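Local coordinates for protein Co-type Nitrile Hydratase beta subunit (Pseudomonas putida, PDB 3QYH) that pairs with a partner subunit to form a cobalt-type nitrile hydratase, which probably hydrates nitriles to the corresponding amides, at residues R52-I55 with E56-G59; E30-V33 with M34-P38; Y17-P20 with N21-V24; V188-S192 with V193-G197; S98-T101 with A102-V105. All blocks are in the same frame, centred on the assembly; numbering follows the deposited sequence.

Contact 1 (R52-I55 with E56-G59); sequences RHSI and ERMG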
# COMPACT_ATOMS: atom_id res chain seq x y z
N ARG B 52 -11.21 1.38 -3.28
CA ARG B 52 -10.93 0.38 -2.23
C ARG B 52 -12.19 -0.32 -1.77
O ARG B 52 -12.20 -1.53 -1.59
CB ARG B 52 -10.25 1.02 -1.02
CG ARG B 52 -8.85 1.57 -1.29
CD ARG B 52 -8.09 1.76 0.02
NE ARG B 52 -6.71 2.18 -0.22
CZ ARG B 52 -6.32 3.45 -0.28
NH1 ARG B 52 -7.21 4.42 -0.10
NH2 ARG B 52 -5.06 3.74 -0.51
N HIS B 53 -13.27 0.44 -1.57
CA HIS B 53 -14.48 -0.15 -1.01
C HIS B 53 -15.20 -1.05 -2.02
O HIS B 53 -15.94 -1.96 -1.64
CB HIS B 53 -15.43 0.94 -0.49
CG HIS B 53 -16.60 0.39 0.27
ND1 HIS B 53 -16.46 -0.51 1.31
CD2 HIS B 53 -17.93 0.61 0.14
CE1 HIS B 53 -17.65 -0.83 1.78
NE2 HIS B 53 -18.56 -0.16 1.10
N SER B 54 -15.00 -0.78 -3.30
CA SER B 54 -15.52 -1.65 -4.35
C SER B 54 -14.89 -3.04 -4.25
O SER B 54 -15.58 -4.04 -4.37
CB SER B 54 -15.27 -1.03 -5.73
OG SER B 54 -15.67 -1.94 -6.74
N ILE B 55 -13.58 -3.09 -4.02
CA ILE B 55 -12.88 -4.36 -3.83
C ILE B 55 -13.40 -5.05 -2.57
O ILE B 55 -13.65 -6.27 -2.58
CB ILE B 55 -11.36 -4.15 -3.72
CG1 ILE B 55 -10.79 -3.76 -5.09
CG2 ILE B 55 -10.65 -5.41 -3.20
CD1 ILE B 55 -9.31 -3.32 -5.05
N GLU B 56 -13.60 -4.27 -1.50
CA GLU B 56 -14.10 -4.80 -0.22
C GLU B 56 -15.46 -5.50 -0.38
O GLU B 56 -15.80 -6.43 0.37
CB GLU B 56 -14.19 -3.67 0.81
CG GLU B 56 -12.79 -3.18 1.25
CD GLU B 56 -12.81 -1.88 2.05
OE1 GLU B 56 -13.91 -1.37 2.37
OE2 GLU B 56 -11.71 -1.37 2.35
N ARG B 57 -16.23 -5.04 -1.36
CA ARG B 57 -17.59 -5.52 -1.57
C ARG B 57 -17.70 -6.70 -2.53
O ARG B 57 -18.80 -7.16 -2.82
CB ARG B 57 -18.48 -4.37 -2.06
CG ARG B 57 -18.74 -3.33 -0.97
CD ARG B 57 -19.72 -2.24 -1.45
NE ARG B 57 -19.15 -1.33 -2.45
CZ ARG B 57 -19.59 -1.21 -3.71
NH1 ARG B 57 -20.62 -1.96 -4.16
NH2 ARG B 57 -19.02 -0.34 -4.52
N MET B 58 -16.59 -7.19 -3.05
CA MET B 58 -16.69 -8.33 -3.94
C MET B 58 -16.96 -9.62 -3.14
O MET B 58 -16.78 -9.65 -1.93
CB MET B 58 -15.49 -8.41 -4.90
CG MET B 58 -14.17 -8.79 -4.32
SD MET B 58 -12.85 -8.37 -5.50
CE MET B 58 -12.98 -9.70 -6.70
N GLY B 59 -17.46 -10.66 -3.79
CA GLY B 59 -17.75 -11.88 -3.06
C GLY B 59 -16.49 -12.38 -2.37
O GLY B 59 -15.42 -12.32 -2.96
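Glu56 reaches back along the helix until its OE1 accepts a hydrogen bond from His53 ND1 at 2.9 Å, nearly straight (174°). The bond runs in the imidazole plane yet meets OE1 on its anti side, the ring and carboxylate planes standing 81° apart. His147 bonds the same oxygen. Glu56 N donates to Arg52 O at 3.1 Å. This is the last turn of helix 48-56, and it borders the metal site of the enzyme: the side chain of Arg52 lies about 5 Å from the cobalt(III) ion, and its guanidinium is hydrogen-bonded to a modified side chain of the other protein chain. Arg57 comes next and lays CG over one face of the His53 ring, 4.0 Å from its centroid, a CH-pi contact. A bend at chi3 (-70°) then carries the guanidinium past Ser54, with NH2 3.7 Å from Ser54 CA, to a salt bridge with Glu82. With a leucine in place of His53 this N-H is gone, and the Glu56 carboxylate, left with His147 on that oxygen, would probably be freer to turn. Met58 N donates to Ile55 O at 3.1 Å, from above the carbonyl plane, while Met58 SD lies 4.3 Å from Ile55 CG2 and the Met58 side chain packs on Leu71 of helix 68-82.

Contact 2 (E30-V33 with M34-P38); sequences EKTV and MSLLP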
# COMPACT_ATOMS: atom_id res chain seq x y z
N GLU B 30 -2.07 -8.13 -17.11
CA GLU B 30 -1.86 -7.31 -15.91
C GLU B 30 -1.40 -5.88 -16.24
O GLU B 30 -1.72 -4.94 -15.51
CB GLU B 30 -0.85 -7.97 -14.97
CG GLU B 30 -1.35 -9.28 -14.35
CD GLU B 30 -0.31 -9.91 -13.42
OE1 GLU B 30 0.90 -9.68 -13.64
OE2 GLU B 30 -0.70 -10.63 -12.48
N LYS B 31 -0.63 -5.73 -17.31
CA LYS B 31 -0.15 -4.41 -17.70
C LYS B 31 -1.33 -3.51 -18.06
O LYS B 31 -1.37 -2.34 -17.67
CB LYS B 31 0.80 -4.50 -18.89
CG LYS B 31 2.06 -5.33 -18.59
CD LYS B 31 2.85 -5.61 -19.86
CE LYS B 31 4.02 -6.58 -19.57
NZ LYS B 31 4.84 -6.89 -20.78
N THR B 32 -2.25 -4.05 -18.83
CA THR B 32 -3.47 -3.34 -19.20
C THR B 32 -4.28 -2.94 -17.97
O THR B 32 -4.69 -1.77 -17.82
CB THR B 32 -4.34 -4.23 -20.11
OG1 THR B 32 -3.56 -4.64 -21.23
CG2 THR B 32 -5.59 -3.49 -20.58
N VAL B 33 -4.54 -3.91 -17.09
CA VAL B 33 -5.35 -3.63 -15.91
C VAL B 33 -4.67 -2.57 -15.01
O VAL B 33 -5.29 -1.61 -14.55
CB VAL B 33 -5.65 -4.92 -15.09
CG1 VAL B 33 -6.36 -4.56 -13.80
CG2 VAL B 33 -6.52 -5.89 -15.93
N MET B 34 -3.39 -2.75 -14.76
CA MET B 34 -2.69 -1.79 -13.90
C MET B 34 -2.77 -0.38 -14.48
O MET B 34 -3.07 0.58 -13.76
CB MET B 34 -1.23 -2.22 -13.70
CG MET B 34 -0.46 -1.32 -12.75
SD MET B 34 0.30 0.10 -13.63
CE MET B 34 0.18 1.35 -12.36
N SER B 35 -2.55 -0.23 -15.78
CA SER B 35 -2.47 1.10 -16.38
C SER B 35 -3.84 1.78 -16.49
O SER B 35 -3.93 3.00 -16.61
CB SER B 35 -1.76 1.08 -17.74
OG SER B 35 -2.53 0.35 -18.67
N LEU B 36 -4.91 1.00 -16.41
CA LEU B 36 -6.26 1.56 -16.43
C LEU B 36 -6.56 2.39 -15.19
O LEU B 36 -7.34 3.36 -15.27
CB LEU B 36 -7.30 0.45 -16.56
CG LEU B 36 -7.45 -0.15 -17.96
CD1 LEU B 36 -8.47 -1.29 -17.93
CD2 LEU B 36 -7.86 0.93 -18.97
N LEU B 37 -5.96 2.05 -14.05
CA LEU B 37 -6.30 2.75 -12.82
C LEU B 37 -5.99 4.24 -12.85
O LEU B 37 -6.87 5.06 -12.57
CB LEU B 37 -5.63 2.12 -11.60
CG LEU B 37 -6.28 2.19 -10.23
CD1 LEU B 37 -5.30 2.22 -9.05
CD2 LEU B 37 -7.55 3.07 -10.03
N PRO B 38 -4.75 4.61 -13.18
CA PRO B 38 -4.45 6.05 -13.24
C PRO B 38 -5.28 6.74 -14.33
O PRO B 38 -5.66 7.91 -14.18
CB PRO B 38 -2.96 6.10 -13.64
CG PRO B 38 -2.46 4.71 -13.50
CD PRO B 38 -3.59 3.77 -13.53
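Helix 28-43 carries this contact within its own turns, where Ser35 folds its hydroxyl back onto the backbone of Lys31 and Thr32. With chi1 at 66°, Ser35 OG sits between its own backbone N and carbonyl carbon and lies 3.1 Å from Lys31 O and equally 3.1 Å from Thr32 O. Its one proton can serve either acceptor, and the positions do not settle which. The main chain keeps its usual i to i+4 bonds beside it: Met34 N to Glu30 O at 2.9 Å, Ser35 N to Lys31 O, and Leu36 N to Thr32 O, the last bent to 136°, the same N-H also making a weak bond to Val33 O. Leu36 runs alongside this turn, CG 3.2 Å from Thr32 O and CD1 4.5 Å from Thr32 CG2. Further on the helix kinks at Pro38, whose nitrogen has no hydrogen to give to the turn before. On the flanks of the helix, Val33 and Leu37 pack on Trp72 and Leu36 on Phe76, both of helix 68-82; Thr32, Val33, Ser35 and Leu36 also meet apolar side chains of the other protein chain. Beside those apolar side chains, a bond to a carbonyl of its own helix would probably satisfy the buried Ser35 hydroxyl without a polar partner from the other chain.

Contact 3 (Y17-P20 with N21-V24); sequences YREP and NEPV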
# COMPACT_ATOMS: atom_id res chain seq x y z
N TYR B 17 4.64 -17.78 0.66
CA TYR B 17 5.37 -18.18 -0.53
C TYR B 17 5.75 -16.94 -1.36
O TYR B 17 4.96 -16.02 -1.48
CB TYR B 17 4.55 -19.15 -1.38
CG TYR B 17 5.15 -19.37 -2.74
CD1 TYR B 17 6.13 -20.34 -2.95
CD2 TYR B 17 4.77 -18.57 -3.81
CE1 TYR B 17 6.69 -20.53 -4.20
CE2 TYR B 17 5.32 -18.75 -5.06
CZ TYR B 17 6.28 -19.73 -5.25
OH TYR B 17 6.80 -19.86 -6.52
N ARG B 18 6.97 -16.93 -1.89
CA ARG B 18 7.47 -15.81 -2.70
C ARG B 18 8.16 -16.34 -3.95
O ARG B 18 8.98 -17.23 -3.88
CB ARG B 18 8.44 -14.97 -1.87
CG ARG B 18 7.91 -14.66 -0.50
CD ARG B 18 8.61 -13.48 0.09
NE ARG B 18 9.99 -13.77 0.41
CZ ARG B 18 10.85 -12.84 0.82
NH1 ARG B 18 10.44 -11.58 0.94
NH2 ARG B 18 12.11 -13.16 1.10
N GLU B 19 7.80 -15.80 -5.11
CA GLU B 19 8.40 -16.24 -6.36
C GLU B 19 9.80 -15.64 -6.51
O GLU B 19 9.99 -14.43 -6.37
CB GLU B 19 7.50 -15.78 -7.51
CG GLU B 19 7.92 -16.28 -8.87
CD GLU B 19 6.92 -15.88 -9.93
OE1 GLU B 19 5.88 -16.57 -10.09
OE2 GLU B 19 7.17 -14.86 -10.59
N PRO B 20 10.80 -16.49 -6.75
CA PRO B 20 12.16 -15.98 -6.99
C PRO B 20 12.24 -15.15 -8.28
O PRO B 20 11.65 -15.54 -9.30
CB PRO B 20 12.97 -17.28 -7.15
CG PRO B 20 12.20 -18.30 -6.37
CD PRO B 20 10.76 -17.95 -6.59
N ASN B 21 12.92 -14.01 -8.25
CA ASN B 21 13.09 -13.22 -9.46
C ASN B 21 11.75 -12.81 -10.09
O ASN B 21 11.59 -12.83 -11.32
CB ASN B 21 13.87 -14.02 -10.49
CG ASN B 21 15.28 -14.36 -10.02
OD1 ASN B 21 16.06 -13.48 -9.63
ND2 ASN B 21 15.62 -15.65 -10.07
N GLU B 22 10.79 -12.44 -9.26
CA GLU B 22 9.45 -12.08 -9.73
C GLU B 22 9.49 -10.82 -10.61
O GLU B 22 10.07 -9.80 -10.21
CB GLU B 22 8.56 -11.83 -8.51
CG GLU B 22 7.11 -11.52 -8.84
CD GLU B 22 6.25 -11.37 -7.59
OE1 GLU B 22 6.63 -11.89 -6.50
OE2 GLU B 22 5.19 -10.74 -7.69
N PRO B 23 8.91 -10.89 -11.81
CA PRO B 23 8.83 -9.67 -12.64
C PRO B 23 7.76 -8.71 -12.13
O PRO B 23 6.90 -9.13 -11.36
CB PRO B 23 8.40 -10.19 -14.01
CG PRO B 23 7.79 -11.56 -13.76
CD PRO B 23 8.14 -12.01 -12.37
N VAL B 24 7.81 -7.45 -12.55
CA VAL B 24 6.80 -6.46 -12.14
C VAL B 24 5.44 -6.93 -12.58
O VAL B 24 4.49 -6.95 -11.80
CB VAL B 24 7.10 -5.07 -12.76
CG1 VAL B 24 5.95 -4.09 -12.51
CG2 VAL B 24 8.42 -4.52 -12.22
O HOH W 1 8.80 -12.42 -5.12
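Glu19 and Glu22 face each other across a reverse turn, and the close packing lies on the Glu19 side. Glu19 extends its side chain over the following residues, CG anti to the backbone N (chi1 -174°), so that OE2 ends 3.5 Å from Pro23 CD and 3.8 Å from Glu22 CG. The Glu19 and Pro23 side chains cross at about a right angle, an oxygen against aliphatic carbons. The other oxygen, OE1, is claimed by a salt bridge to Arg26. Glu19 to Glu22 form a type II beta turn, with Pro20 and Asn21 at its corners; Asn21 has the positive phi (58°) that its position in such a turn requires. The mouth of the turn is loose, for Glu19 O and Glu22 N stand 3.6 Å apart without a direct bond. A water molecule bridges elsewhere, donating at 2.6 Å to Glu19 O and at 2.6 Å to Glu22 OE1, and ties the turn's first carbonyl to its last side chain. The carboxylates stay apart, Glu19 OE2 5.1 Å from Glu22 OE1, which probably eases the repulsion of like charges. Pro20 and Asn21 form the exposed corner, in contrast to Glu22, whose OE1 is hydrogen-bonded to an aromatic side chain of the other protein chain and whose OE2 is bonded to that chain's backbone.

Contact 4 (V188-S192 with V193-G197); sequences VSFTS and VELWG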
# COMPACT_ATOMS: atom_id res chain seq x y z
N VAL B 188 -0.69 5.17 16.02
CA VAL B 188 -0.94 4.73 17.38
C VAL B 188 -0.21 3.42 17.60
O VAL B 188 -0.30 2.53 16.77
CB VAL B 188 -2.42 4.51 17.63
CG1 VAL B 188 -2.65 3.94 19.05
CG2 VAL B 188 -3.21 5.80 17.42
N SER B 189 0.52 3.30 18.72
CA SER B 189 1.32 2.12 18.99
C SER B 189 0.61 1.21 20.01
O SER B 189 0.16 1.65 21.06
CB SER B 189 2.71 2.52 19.52
OG SER B 189 3.49 1.41 19.85
N PHE B 190 0.51 -0.08 19.67
CA PHE B 190 -0.14 -1.08 20.52
C PHE B 190 0.88 -2.13 20.87
O PHE B 190 1.65 -2.54 20.02
CB PHE B 190 -1.28 -1.77 19.75
CG PHE B 190 -2.38 -0.85 19.32
CD1 PHE B 190 -2.36 -0.28 18.06
CD2 PHE B 190 -3.46 -0.59 20.15
CE1 PHE B 190 -3.39 0.57 17.64
CE2 PHE B 190 -4.48 0.28 19.75
CZ PHE B 190 -4.45 0.84 18.49
N THR B 191 0.88 -2.61 22.11
CA THR B 191 1.76 -3.72 22.45
C THR B 191 1.19 -5.00 21.91
O THR B 191 -0.02 -5.15 21.75
CB THR B 191 1.90 -3.92 23.98
OG1 THR B 191 0.61 -4.24 24.52
CG2 THR B 191 2.43 -2.65 24.65
N SER B 192 2.07 -5.96 21.66
CA SER B 192 1.66 -7.28 21.20
C SER B 192 0.65 -7.92 22.18
O SER B 192 -0.32 -8.56 21.77
CB SER B 192 2.89 -8.16 21.03
OG SER B 192 2.56 -9.46 20.60
N VAL B 193 0.88 -7.74 23.48
CA VAL B 193 -0.01 -8.34 24.48
C VAL B 193 -1.38 -7.71 24.44
O VAL B 193 -2.39 -8.40 24.55
CB VAL B 193 0.59 -8.25 25.91
CG1 VAL B 193 -0.41 -8.78 26.94
CG2 VAL B 193 1.87 -9.05 25.99
N GLU B 194 -1.45 -6.40 24.27
CA GLU B 194 -2.74 -5.74 24.18
C GLU B 194 -3.55 -6.27 22.99
O GLU B 194 -4.76 -6.50 23.10
CB GLU B 194 -2.57 -4.23 24.04
CG GLU B 194 -3.89 -3.49 23.76
CD GLU B 194 -4.79 -3.37 25.00
OE1 GLU B 194 -4.35 -3.72 26.12
OE2 GLU B 194 -5.94 -2.93 24.87
N LEU B 195 -2.91 -6.44 21.84
CA LEU B 195 -3.66 -6.91 20.67
C LEU B 195 -4.05 -8.39 20.74
O LEU B 195 -5.16 -8.73 20.41
CB LEU B 195 -2.91 -6.64 19.37
CG LEU B 195 -2.56 -5.19 19.05
CD1 LEU B 195 -1.91 -5.19 17.69
CD2 LEU B 195 -3.80 -4.30 19.06
N TRP B 196 -3.13 -9.25 21.16
CA TRP B 196 -3.27 -10.68 20.97
C TRP B 196 -3.35 -11.51 22.25
O TRP B 196 -3.57 -12.71 22.17
CB TRP B 196 -2.13 -11.21 20.09
CG TRP B 196 -1.90 -10.35 18.87
CD1 TRP B 196 -0.76 -9.63 18.57
CD2 TRP B 196 -2.82 -10.11 17.80
NE1 TRP B 196 -0.93 -8.97 17.37
CE2 TRP B 196 -2.19 -9.23 16.89
CE3 TRP B 196 -4.13 -10.54 17.53
CZ2 TRP B 196 -2.82 -8.79 15.72
CZ3 TRP B 196 -4.75 -10.10 16.36
CH2 TRP B 196 -4.10 -9.23 15.47
N GLY B 197 -3.18 -10.87 23.40
CA GLY B 197 -3.25 -11.57 24.68
C GLY B 197 -1.92 -12.13 25.16
O GLY B 197 -0.94 -12.14 24.43
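Thr191 caps the short helix 192-196 as it leaves strand 183-191 of the SH3-like C-terminal domain, its OG1 accepting from Glu194 N at 3.0 Å. The hydroxyl is placed there by chi1 of 62°, and Glu194 CB packs against the same oxygen. Thr191 thus works as an N-cap, holding the first turn with its side chain while its carbonyl O receives Leu195 N at 3.2 Å, almost in line with the C=O bond. Inside the corner, Leu195 and Phe190 cross at about a right angle: Leu195 CD2 presses on Phe190 CB at 3.6 Å and meets the ring obliquely. Phe190 reaches on to Val139 and Val209, and Leu195 to Tyr153 and Ile207, so this pair ties the helix to the core of the antiparallel sheet. Cutting Leu195 back to an alanine removes the branch that meets Phe190 CB, which is likely to open a gap there and leave Ile207 and Tyr153 with less to pack against. On the outer side Trp196 turns its indole back along the helix. Leu195 CB stands 3.5 Å above the plane of the Trp196 ring, offset toward its rim, while Ser192 OG approaches in plane at the edge, 3.9 Å from Trp196 CD1. Trp196 NE1 is hydrogen-bonded to the backbone of the other protein chain. Helical geometry ends at Gly197, where phi turns positive (90°) and Gly197 N still donates to Val193 O at 2.8 Å.

Contact 5 (S98-T101 with A102-V105); sequences SGKT and ATPV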
# COMPACT_ATOMS: atom_id res chain seq x y z
N SER B 98 -22.68 3.81 -28.05
CA SER B 98 -22.85 4.98 -28.90
C SER B 98 -21.61 5.82 -29.22
O SER B 98 -21.68 7.05 -29.21
CB SER B 98 -23.91 5.89 -28.28
OG SER B 98 -23.45 6.40 -27.04
N GLY B 99 -20.49 5.18 -29.54
CA GLY B 99 -19.32 5.91 -30.01
C GLY B 99 -18.49 6.68 -28.99
O GLY B 99 -18.75 6.62 -27.78
N LYS B 100 -17.50 7.43 -29.48
CA LYS B 100 -16.58 8.16 -28.60
C LYS B 100 -17.17 9.44 -27.99
O LYS B 100 -16.93 10.55 -28.48
CB LYS B 100 -15.28 8.47 -29.32
CG LYS B 100 -14.24 9.11 -28.41
CD LYS B 100 -12.97 9.39 -29.19
CE LYS B 100 -11.88 10.00 -28.30
NZ LYS B 100 -12.17 11.40 -27.84
N THR B 101 -17.92 9.27 -26.91
CA THR B 101 -18.56 10.39 -26.23
C THR B 101 -17.67 11.09 -25.21
O THR B 101 -17.97 12.21 -24.78
CB THR B 101 -19.84 9.93 -25.54
OG1 THR B 101 -19.60 8.68 -24.88
CG2 THR B 101 -20.94 9.72 -26.59
N ALA B 102 -16.56 10.47 -24.82
CA ALA B 102 -15.69 11.10 -23.85
C ALA B 102 -14.34 11.40 -24.46
O ALA B 102 -14.03 10.94 -25.57
CB ALA B 102 -15.52 10.22 -22.62
N THR B 103 -13.55 12.14 -23.71
CA THR B 103 -12.18 12.40 -24.08
C THR B 103 -11.29 11.99 -22.91
O THR B 103 -11.54 12.39 -21.78
CB THR B 103 -11.97 13.90 -24.35
OG1 THR B 103 -12.84 14.33 -25.39
CG2 THR B 103 -10.53 14.17 -24.75
N PRO B 104 -10.23 11.21 -23.18
CA PRO B 104 -9.39 10.75 -22.06
C PRO B 104 -8.68 11.90 -21.41
O PRO B 104 -8.12 12.75 -22.10
CB PRO B 104 -8.37 9.81 -22.73
CG PRO B 104 -8.97 9.44 -24.04
CD PRO B 104 -9.80 10.64 -24.47
N VAL B 105 -8.71 11.95 -20.09
CA VAL B 105 -7.97 12.99 -19.39
C VAL B 105 -6.49 12.65 -19.32
O VAL B 105 -5.65 13.53 -19.44
CB VAL B 105 -8.55 13.23 -17.98
CG1 VAL B 105 -7.68 14.19 -17.19
CG2 VAL B 105 -9.97 13.76 -18.10
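Ala102 O accepts from Lys100 NZ at 3.0 Å; the ammonium lies in the carbonyl plane, on a lone pair, with a C=O...N angle of 141°. Lys100 leaves the backbone with CG anti to N (chi1 -175°) and runs straight until chi4 (-69°) hooks NZ back to the chain. The methylenes therefore arch alongside the oxygen they serve, Lys100 CG 3.4 Å and CE 3.6 Å from Ala102 O. Past that bond the tip has looser neighbours: NZ lies 3.9 Å from Thr103 OG1, a near approach and not a bond, and 4.2 Å from Pro104 CD. Lys100 is also the centre of an inverse gamma turn, in which Thr101 N donates weakly to Gly99 O at 2.9 Å. The turn and the folded-back lysine lie in a loop without regular helix or strand. The positive charge on Lys100 would probably polarise the Ala102 carbonyl. Much of the loop is turned to the surface, yet it is not isolated: the backbone of Ala102 is hydrogen-bonded to the other protein chain, and an apolar side chain of that chain packs on Ala102. Within its own chain the loop joins helix 88-93 to helix 111-117, and Val105 N is anchored to OD1 of Asn43, at the end of helix 28-43.

How the contacts relate
Along the chain the order is contact 3, contact 2, contact 1, contact 5 and contact 4. The first four belong to the N-terminal part of the subunit; contact 4 lies in the SH3-like C-terminal part, where strand 183-191 of the five-stranded antiparallel sheet runs into helix 192-196. Contact 3 precedes helix 28-43, which holds contact 2, and their nearest atoms are about 5 Å apart. Contact 1 ends the next helix, 48-56, its centre about 18 Å from that of contact 2. Contact 5 also lies close to contact 2, about 7 Å at nearest atoms, but its centre is about 51 Å from that of contact 4. All five have residues meeting the other protein chain, a spread consistent with an extensive interface; contact 1 is the one beside the cobalt.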